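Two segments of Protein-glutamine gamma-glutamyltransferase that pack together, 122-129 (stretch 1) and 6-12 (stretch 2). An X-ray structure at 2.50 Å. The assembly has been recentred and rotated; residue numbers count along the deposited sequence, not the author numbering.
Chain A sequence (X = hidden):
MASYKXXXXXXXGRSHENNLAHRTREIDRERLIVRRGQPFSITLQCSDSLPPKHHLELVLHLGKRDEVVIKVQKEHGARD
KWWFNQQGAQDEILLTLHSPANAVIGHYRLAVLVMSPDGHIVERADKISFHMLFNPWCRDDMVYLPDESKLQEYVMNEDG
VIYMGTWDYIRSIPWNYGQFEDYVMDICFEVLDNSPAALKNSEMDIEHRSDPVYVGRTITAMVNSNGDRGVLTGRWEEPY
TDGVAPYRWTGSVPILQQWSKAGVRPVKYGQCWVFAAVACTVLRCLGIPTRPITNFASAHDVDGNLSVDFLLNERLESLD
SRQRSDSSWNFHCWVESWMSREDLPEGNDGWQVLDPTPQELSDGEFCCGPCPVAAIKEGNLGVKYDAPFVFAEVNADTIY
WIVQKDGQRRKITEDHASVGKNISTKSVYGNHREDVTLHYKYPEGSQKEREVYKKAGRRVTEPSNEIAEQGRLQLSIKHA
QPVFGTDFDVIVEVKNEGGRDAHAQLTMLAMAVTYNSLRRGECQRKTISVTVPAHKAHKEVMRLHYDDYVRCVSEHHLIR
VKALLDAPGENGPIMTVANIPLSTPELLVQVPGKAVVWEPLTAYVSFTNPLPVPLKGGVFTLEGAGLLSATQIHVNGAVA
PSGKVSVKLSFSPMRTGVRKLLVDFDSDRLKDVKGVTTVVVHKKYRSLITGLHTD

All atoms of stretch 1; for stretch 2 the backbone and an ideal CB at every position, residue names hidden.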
ATOM      1  N   VAL A 122      18.093 -42.651  21.857  1.00 60.21           N
ATOM      2  CA  VAL A 122      18.588 -43.841  21.207  1.00 54.90           C
ATOM      3  C   VAL A 122      18.759 -43.594  19.709  1.00 52.23           C
ATOM      4  O   VAL A 122      19.411 -44.373  18.999  1.00 52.52           O
ATOM      5  CB  VAL A 122      17.605 -44.977  21.470  1.00 53.05           C
ATOM      6  CG1 VAL A 122      17.514 -45.907  20.277  1.00 54.56           C
ATOM      7  CG2 VAL A 122      18.023 -45.694  22.714  1.00 53.98           C
ATOM      8  N   GLU A 123      18.179 -42.500  19.230  1.00 45.73           N
ATOM      9  CA  GLU A 123      18.269 -42.178  17.814  1.00 41.48           C
ATOM     10  C   GLU A 123      17.547 -40.884  17.611  1.00 40.47           C
ATOM     11  O   GLU A 123      16.632 -40.558  18.349  1.00 42.02           O
ATOM     12  CB  GLU A 123      17.607 -43.275  16.964  1.00 35.25           C
ATOM     13  CG  GLU A 123      17.040 -42.808  15.624  1.00 36.59           C
ATOM     14  CD  GLU A 123      16.422 -43.942  14.796  1.00 36.85           C
ATOM     15  OE1 GLU A 123      15.825 -44.845  15.410  1.00 42.93           O
ATOM     16  OE2 GLU A 123      16.519 -43.937  13.540  1.00 33.74           O
ATOM     17  N   ARG A 124      17.984 -40.116  16.636  1.00 41.08           N
ATOM     18  CA  ARG A 124      17.290 -38.889  16.353  1.00 45.26           C
ATOM     19  C   ARG A 124      17.073 -38.801  14.846  1.00 46.36           C
ATOM     20  O   ARG A 124      17.976 -39.041  14.057  1.00 47.60           O
ATOM     21  CB  ARG A 124      18.037 -37.659  16.937  1.00 47.01           C
ATOM     22  CG  ARG A 124      19.515 -37.484  16.616  1.00 49.72           C
ATOM     23  CD  ARG A 124      20.387 -37.217  17.872  1.00 50.62           C
ATOM     24  NE  ARG A 124      19.946 -36.083  18.684  1.00 53.84           N
ATOM     25  CZ  ARG A 124      20.587 -35.643  19.771  1.00 54.97           C
ATOM     26  NH1 ARG A 124      21.702 -36.234  20.187  1.00 53.49           N
ATOM     27  NH2 ARG A 124      20.103 -34.616  20.458  1.00 55.86           N
ATOM     28  N   ALA A 125      15.845 -38.494  14.451  1.00 48.78           N
ATOM     29  CA  ALA A 125      15.515 -38.404  13.036  1.00 51.87           C
ATOM     30  C   ALA A 125      15.967 -37.102  12.448  1.00 54.33           C
ATOM     31  O   ALA A 125      16.184 -36.133  13.166  1.00 55.49           O
ATOM     32  CB  ALA A 125      14.014 -38.549  12.836  1.00 52.75           C
ATOM     33  N   ASP A 126      16.082 -37.085  11.123  1.00 59.48           N
ATOM     34  CA  ASP A 126      16.485 -35.894  10.376  1.00 63.22           C
ATOM     35  C   ASP A 126      15.591 -34.684  10.705  1.00 62.63           C
ATOM     36  O   ASP A 126      14.357 -34.736  10.573  1.00 62.96           O
ATOM     37  CB  ASP A 126      16.407 -36.158   8.870  1.00 69.34           C
ATOM     38  CG  ASP A 126      16.590 -37.627   8.509  1.00 76.16           C
ATOM     39  OD1 ASP A 126      15.721 -38.483   8.855  1.00 76.70           O
ATOM     40  OD2 ASP A 126      17.622 -37.908   7.855  1.00 79.13           O
ATOM     41  N   LYS A 127      16.222 -33.594  11.129  1.00 60.03           N
ATOM     42  CA  LYS A 127      15.493 -32.382  11.474  1.00 55.95           C
ATOM     43  C   LYS A 127      14.891 -31.756  10.205  1.00 50.41           C
ATOM     44  O   LYS A 127      15.616 -31.273   9.349  1.00 53.16           O
ATOM     45  CB  LYS A 127      16.446 -31.391  12.174  1.00 57.86           C
ATOM     46  CG  LYS A 127      15.861 -30.618  13.375  1.00 58.30           C
ATOM     47  CD  LYS A 127      16.955 -30.149  14.364  1.00 58.55           C
ATOM     48  CE  LYS A 127      17.358 -28.678  14.131  1.00 61.70           C
ATOM     49  NZ  LYS A 127      18.139 -28.077  15.269  1.00 56.81           N
ATOM     50  N   ILE A 128      13.567 -31.796  10.073  1.00 45.07           N
ATOM     51  CA  ILE A 128      12.900 -31.192   8.927  1.00 39.18           C
ATOM     52  C   ILE A 128      12.362 -29.855   9.340  1.00 36.11           C
ATOM     53  O   ILE A 128      11.950 -29.658  10.469  1.00 35.33           O
ATOM     54  CB  ILE A 128      11.737 -32.016   8.415  1.00 37.09           C
ATOM     55  CG1 ILE A 128      10.690 -32.189   9.498  1.00 28.12           C
ATOM     56  CG2 ILE A 128      12.265 -33.339   7.913  1.00 46.43           C
ATOM     57  CD1 ILE A 128       9.351 -32.027   8.982  1.00 23.65           C
ATOM     58  N   SER A 129      12.361 -28.913   8.423  1.00 35.49           N
ATOM     59  CA  SER A 129      11.892 -27.600   8.792  1.00 32.44           C
ATOM     60  C   SER A 129      10.578 -27.245   8.135  1.00 27.48           C
ATOM     61  O   SER A 129      10.137 -27.888   7.177  1.00 25.07           O
ATOM     62  CB  SER A 129      12.955 -26.569   8.437  1.00 34.31           C
ATOM     63  OG  SER A 129      12.948 -26.374   7.043  1.00 37.10           O
ATOM     64  N   UNK A   6      17.600 -46.700  15.043  1.00 67.24           N
ATOM     65  CA  UNK A   6      17.796 -47.145  13.611  1.00 61.20           C
ATOM     66  C   UNK A   6      16.525 -47.411  12.822  1.00 56.37           C
ATOM     67  O   UNK A   6      16.587 -47.807  11.649  1.00 57.37           O
ATOM     68  CB  UNK A   6      18.628 -48.429  13.584  1.00 61.20           C
ATOM     69  N   UNK A   7      15.378 -47.170  13.448  1.00 49.12           N
ATOM     70  CA  UNK A   7      14.121 -47.434  12.800  1.00 43.28           C
ATOM     71  C   UNK A   7      13.635 -46.386  11.799  1.00 42.37           C
ATOM     72  O   UNK A   7      13.104 -46.751  10.767  1.00 43.49           O
ATOM     73  CB  UNK A   7      13.054 -47.612  13.882  1.00 43.28           C
ATOM     74  N   UNK A   8      13.842 -45.097  12.065  1.00 40.94           N
ATOM     75  CA  UNK A   8      13.353 -44.048  11.152  1.00 40.35           C
ATOM     76  C   UNK A   8      14.069 -43.985   9.816  1.00 40.00           C
ATOM     77  O   UNK A   8      15.263 -43.734   9.749  1.00 44.32           O
ATOM     78  CB  UNK A   8      13.475 -42.683  11.832  1.00 40.35           C
ATOM     79  N   UNK A   9      13.345 -44.209   8.738  1.00 37.89           N
ATOM     80  CA  UNK A   9      13.986 -44.184   7.457  1.00 35.74           C
ATOM     81  C   UNK A   9      13.829 -42.818   6.791  1.00 39.05           C
ATOM     82  O   UNK A   9      14.721 -42.372   6.064  1.00 46.36           O
ATOM     83  CB  UNK A   9      13.417 -45.289   6.565  1.00 35.74           C
ATOM     84  N   UNK A  10      12.701 -42.162   7.015  1.00 38.32           N
ATOM     85  CA  UNK A  10      12.496 -40.813   6.490  1.00 37.67           C
ATOM     86  C   UNK A  10      11.238 -40.181   7.032  1.00 32.65           C
ATOM     87  O   UNK A  10      10.224 -40.839   7.164  1.00 38.22           O
ATOM     88  CB  UNK A  10      12.439 -40.838   4.961  1.00 37.67           C
ATOM     89  N   UNK A  11      11.345 -38.927   7.434  1.00 25.35           N
ATOM     90  CA  UNK A  11      10.210 -38.215   7.926  1.00 23.04           C
ATOM     91  C   UNK A  11       9.520 -37.597   6.696  1.00 23.93           C
ATOM     92  O   UNK A  11      10.195 -37.212   5.734  1.00 26.77           O
ATOM     93  CB  UNK A  11      10.614 -37.164   8.962  1.00 23.04           C
ATOM     94  N   UNK A  12       8.185 -37.564   6.699  1.00 23.44           N
ATOM     95  CA  UNK A  12       7.402 -37.042   5.579  1.00 19.59           C
ATOM     96  C   UNK A  12       6.453 -35.982   6.079  1.00 21.46           C
ATOM     97  O   UNK A  12       5.554 -36.305   6.857  1.00 23.41           O
ATOM     98  CB  UNK A  12       6.631 -38.159   4.872  1.00 19.59           C
TER

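Stretch 1 presents two different surfaces to its partner. At one end the carboxylate of E123 reaches out with chi1 and chi2 both t; further along, the methyl of A125 and the side chain of I128 offer a small apolar patch. The touching parts run in nearly the same direction, 16° apart, so stretch 2 meets the charge first and the hydrocarbon afterwards.

Position 6 lies next to the carboxylate, but its CA-to-CB bond points away from stretch 1. An ideal CB would sit 4.9 Å from E123 OE1, with room to spare, so the contact itself leaves the choice of side chain wide open. What matters here is the amide. The residue is G6, and its N donates a hydrogen bond to E123 OE1 at 2.6 Å, a short link that needs nothing beyond the backbone.

At position 7 the CA-to-CB bond points sideways, and the ideal CB stands 4.2 Å from E123 OE1. The backbone amide of 7 also faces this carboxylate, and phi/psi of -80/-38 then leads the chain round to position 8, whose amide faces it too. Many side chains could be carried here; a polar one might add a donor, while an acidic one would bring like charge close to E123. The deposited residue is L7. Its N donates to E123 OE1 at 3.1 Å, and the end of its side chain comes nearer than its sideways start suggests, with CD1 also 3.1 Å from E123 OE1. That is a tight approach of a methyl to a carboxylate oxygen, and it adds no hydrogen bond.

Position 8 points toward stretch 1, its ideal CB 3.7 Å from E123 OE2 and 4.3 Å from A125 CB. It thus stands between charge and methyl. A medium aliphatic side chain such as valine, isoleucine or leucine would suit the apolar side, and a threonine could be considered too. It is I8, with chi1 m and chi2 t, which carries CD1 to 3.3 Å from A125 CB. Its backbone N donates to E123 OE2 at 3.3 Å, so three successive amides share the two oxygens of one carboxylate.

Positions 9 and 10 both point away, with nothing of stretch 1 within 5.5 Å of either ideal CB. The contact asks little of them, and polar or apolar residues would serve. They are V9 and D10, neither in contact with stretch 1.

Position 11 turns back toward stretch 1. Its ideal CB is 4.3 Å from I128 CG2, 4.7 Å from D126 O and 5.3 Å from both A125 CB and D126 OD1. The two hydrocarbon neighbours suit a compact aliphatic residue such as valine or isoleucine, although a side chain with a donor, such as threonine, could also be considered beside the D126 oxygens. V11 has chi1 t. Its CG2 lies 3.9 Å from A125 CB, and its CB is 4.3 Å from I128 CG2, so it touches both apolar residues at once.

Position 12 points away into space that stretch 1 leaves empty, which suits a polar residue well. N12 makes no contact here; its OD1 is hydrogen-bonded elsewhere in the structure.

Stretch 2, residues 6-12: GLIVDVN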
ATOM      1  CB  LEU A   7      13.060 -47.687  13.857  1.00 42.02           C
ATOM      2  CG  LEU A   7      13.129 -46.772  15.072  1.00 47.93           C
ATOM      3  CD1 LEU A   7      12.861 -45.401  14.637  1.00 55.34           C
ATOM      4  CD2 LEU A   7      12.058 -47.069  16.052  1.00 52.19           C
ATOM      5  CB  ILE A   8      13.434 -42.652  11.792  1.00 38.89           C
ATOM      6  CG1 ILE A   8      13.129 -42.747  13.287  1.00 37.37           C
ATOM      7  CG2 ILE A   8      12.442 -41.739  11.122  1.00 38.06           C
ATOM      8  CD1 ILE A   8      12.947 -41.448  14.014  1.00 37.55           C
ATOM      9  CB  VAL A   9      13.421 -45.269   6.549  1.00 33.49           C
ATOM     10  CG1 VAL A   9      14.046 -45.128   5.213  1.00 37.02           C
ATOM     11  CG2 VAL A   9      13.729 -46.659   7.132  1.00 30.81           C
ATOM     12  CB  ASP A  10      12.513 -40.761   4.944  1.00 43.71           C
ATOM     13  CG  ASP A  10      11.333 -41.450   4.302  1.00 50.65           C
ATOM     14  OD1 ASP A  10      10.229 -40.858   4.249  1.00 55.50           O
ATOM     15  OD2 ASP A  10      11.519 -42.586   3.819  1.00 58.48           O
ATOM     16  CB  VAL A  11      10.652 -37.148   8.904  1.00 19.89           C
ATOM     17  CG1 VAL A  11       9.467 -36.402   9.408  1.00 25.99           C
ATOM     18  CG2 VAL A  11      11.368 -37.798  10.072  1.00 20.53           C
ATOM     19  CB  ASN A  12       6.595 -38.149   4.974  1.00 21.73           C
ATOM     20  CG  ASN A  12       6.208 -37.857   3.561  1.00 29.86           C
ATOM     21  OD1 ASN A  12       5.949 -36.695   3.184  1.00 29.19           O
ATOM     22  ND2 ASN A  12       6.163 -38.908   2.743  1.00 32.69           N
TER
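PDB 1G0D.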